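PDB 4XH7: multiple PDZ domain protein from Mus musculus, which probably acts as a scaffold in signalling, its fourth PDZ domain being built to bind short peptide segments, usually C-terminal tails, of partner proteins. Local coordinates for residues E11-L15 with I28-H32. Numbering follows the deposited sequence.
Sequences EAALL and IVVAH
An N-terminal helix, residues 5-22, packs here against strand 26-34, the first strand of the PDZ fold, at the edge of its antiparallel sheet. Residues 11-15 are regular helix, with Leu15 N donating to Glu11 O at 3.0 Å. Residues 28-32 are extended. The two short axes run 141° apart in direction, closer to antiparallel than to parallel, and approach to 8.8 Å. The segments converge where the CA atoms of Leu15 and Ile28 lie 6.2 Å apart.

Glu11 points toward the strand with chi1 and chi2 both t. Glu11 OE1 lies 3.0 Å from His32 CE1, at the ring edge and near the ring plane. Leu14 points toward the strand, with chi1 near -105°, between wells, and chi2 t. Leu14 CD1 is 4.3 Å from Val30 CG2; the side chain also touches Val106 on strand 102-110. Leu15, chi1 m and chi2 t, starts sideways but turns its CD2 to the strand. Leu15 CD2 lies 3.7 Å from Val30 CG2, 3.8 Å from Ile28 CG2 and 3.7 Å from Ile28 O.

Strand side chains alternate. Ile28 and Val30 start toward the helix, while Val29 and Ala31 point away and touch Lys69 and Leu70. Val30 has chi1 t. Ile28, chi1 and chi2 both m, leads its end away from residues 11-15; it touches Trp18, Gln19 and Met22 further along the helix. The backbones of Val29 and Ala31 pair with Cys107 and Met105 of strand 102-110. Helix 5-22 is thus an addition to the two standard PDZ helices, 63-67 and 89-97, packed on the first strand through apolar side chains with a polar edge. At that edge one water donates to Glu11 OE2 at 3.1 Å and to Val30 O at 2.9 Å.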
ATOM      1  N   GLU A  11       9.046   9.828   4.890  1.00 33.93           N
ATOM      2  CA  GLU A  11       7.873   9.041   5.264  1.00 29.34           C
ATOM      3  C   GLU A  11       6.794   9.954   5.848  1.00 32.46           C
ATOM      4  O   GLU A  11       5.615   9.799   5.563  1.00 28.65           O
ATOM      5  CB  GLU A  11       8.234   7.946   6.252  1.00 29.46           C
ATOM      6  CG  GLU A  11       7.038   7.138   6.722  1.00 33.04           C
ATOM      7  CD  GLU A  11       7.464   5.820   7.356  1.00 54.05           C
ATOM      8  OE1 GLU A  11       8.624   5.412   7.130  1.00 53.51           O
ATOM      9  OE2 GLU A  11       6.649   5.197   8.080  1.00 50.71           O
ATOM     10  N   ALA A  12       7.194  10.917   6.674  1.00 27.17           N
ATOM     11  CA  ALA A  12       6.225  11.862   7.205  1.00 28.14           C
ATOM     12  C   ALA A  12       5.510  12.666   6.135  1.00 30.88           C
ATOM     13  O   ALA A  12       4.335  12.960   6.277  1.00 30.16           O
ATOM     14  CB  ALA A  12       6.887  12.817   8.175  1.00 34.51           C
ATOM     15  N   ALA A  13       6.222  13.049   5.080  1.00 27.52           N
ATOM     16  CA  ALA A  13       5.623  13.808   3.999  1.00 35.34           C
ATOM     17  C   ALA A  13       4.594  12.955   3.253  1.00 29.08           C
ATOM     18  O   ALA A  13       3.530  13.454   2.898  1.00 30.70           O
ATOM     19  CB  ALA A  13       6.699  14.307   3.056  1.00 39.62           C
ATOM     20  N   LEU A  14       4.905  11.677   3.051  1.00 29.64           N
ATOM     21  CA  LEU A  14       3.968  10.736   2.432  1.00 24.84           C
ATOM     22  C   LEU A  14       2.689  10.600   3.250  1.00 25.47           C
ATOM     23  O   LEU A  14       1.582  10.687   2.702  1.00 27.19           O
ATOM     24  CB  LEU A  14       4.608   9.364   2.257  1.00 27.80           C
ATOM     25  CG  LEU A  14       5.053   8.936   0.881  1.00 36.85           C
ATOM     26  CD1 LEU A  14       5.320   7.446   0.956  1.00 39.63           C
ATOM     27  CD2 LEU A  14       4.008   9.289  -0.176  1.00 34.59           C
ATOM     28  N   LEU A  15       2.835  10.353   4.554  1.00 27.37           N
ATOM     29  CA  LEU A  15       1.700  10.343   5.462  1.00 25.66           C
ATOM     30  C   LEU A  15       0.881  11.628   5.338  1.00 25.67           C
ATOM     31  O   LEU A  15      -0.353  11.615   5.263  1.00 25.66           O
ATOM     32  CB  LEU A  15       2.182  10.194   6.905  1.00 25.11           C
ATOM     33  CG  LEU A  15       2.804   8.840   7.150  1.00 25.29           C
ATOM     34  CD1 LEU A  15       3.559   8.835   8.484  1.00 29.05           C
ATOM     35  CD2 LEU A  15       1.692   7.780   7.134  1.00 26.85           C
ATOM     36  N   ILE A  28      -3.661   6.565   7.873  1.00 21.79           N
ATOM     37  CA  ILE A  28      -2.734   6.268   6.771  1.00 20.76           C
ATOM     38  C   ILE A  28      -1.570   5.446   7.287  1.00 21.85           C
ATOM     39  O   ILE A  28      -1.102   5.687   8.405  1.00 21.96           O
ATOM     40  CB  ILE A  28      -2.168   7.570   6.126  1.00 18.26           C
ATOM     41  CG1 ILE A  28      -3.292   8.579   5.842  1.00 18.62           C
ATOM     42  CG2 ILE A  28      -1.334   7.243   4.857  1.00 18.55           C
ATOM     43  CD1 ILE A  28      -4.400   8.032   4.865  1.00 18.99           C
ATOM     44  N   VAL A  29      -1.118   4.464   6.493  1.00 18.82           N
ATOM     45  CA  VAL A  29      -0.032   3.594   6.870  1.00 22.04           C
ATOM     46  C   VAL A  29       0.966   3.540   5.736  1.00 25.13           C
ATOM     47  O   VAL A  29       0.578   3.408   4.576  1.00 22.78           O
ATOM     48  CB  VAL A  29      -0.540   2.169   7.161  1.00 22.54           C
ATOM     49  CG1 VAL A  29       0.628   1.284   7.557  1.00 27.84           C
ATOM     50  CG2 VAL A  29      -1.626   2.222   8.242  1.00 29.96           C
ATOM     51  N   VAL A  30       2.250   3.661   6.058  1.00 19.91           N
ATOM     52  CA  VAL A  30       3.301   3.446   5.058  1.00 21.60           C
ATOM     53  C   VAL A  30       4.039   2.151   5.356  1.00 24.90           C
ATOM     54  O   VAL A  30       4.472   1.928   6.493  1.00 25.32           O
ATOM     55  CB  VAL A  30       4.286   4.642   5.015  1.00 24.25           C
ATOM     56  CG1 VAL A  30       5.454   4.375   4.055  1.00 26.51           C
ATOM     57  CG2 VAL A  30       3.544   5.868   4.533  1.00 23.13           C
ATOM     58  N   ALA A  31       4.179   1.281   4.353  1.00 21.76           N
ATOM     59  CA  ALA A  31       4.920   0.029   4.560  1.00 21.78           C
ATOM     60  C   ALA A  31       6.089  -0.048   3.600  1.00 24.67           C
ATOM     61  O   ALA A  31       5.934   0.215   2.420  1.00 26.49           O
ATOM     62  CB  ALA A  31       4.014  -1.175   4.372  1.00 24.22           C
ATOM     63  N   HIS A  32       7.262  -0.419   4.112  1.00 24.98           N
ATOM     64  CA  HIS A  32       8.401  -0.662   3.234  1.00 27.23           C
ATOM     65  C   HIS A  32       8.531  -2.159   3.064  1.00 24.90           C
ATOM     66  O   HIS A  32       8.729  -2.912   4.043  1.00 27.62           O
ATOM     67  CB  HIS A  32       9.667  -0.034   3.816  1.00 26.59           C
ATOM     68  CG  HIS A  32       9.554   1.444   3.971  1.00 30.69           C
ATOM     69  ND1 HIS A  32       9.259   2.042   5.176  1.00 41.06           N
ATOM     70  CD2 HIS A  32       9.643   2.443   3.064  1.00 41.24           C
ATOM     71  CE1 HIS A  32       9.187   3.351   5.009  1.00 37.54           C
ATOM     72  NE2 HIS A  32       9.409   3.622   3.734  1.00 39.43           N
TER
HETATM   73  O   HOH W   1       6.957   2.083   7.882  1.00 45.09           O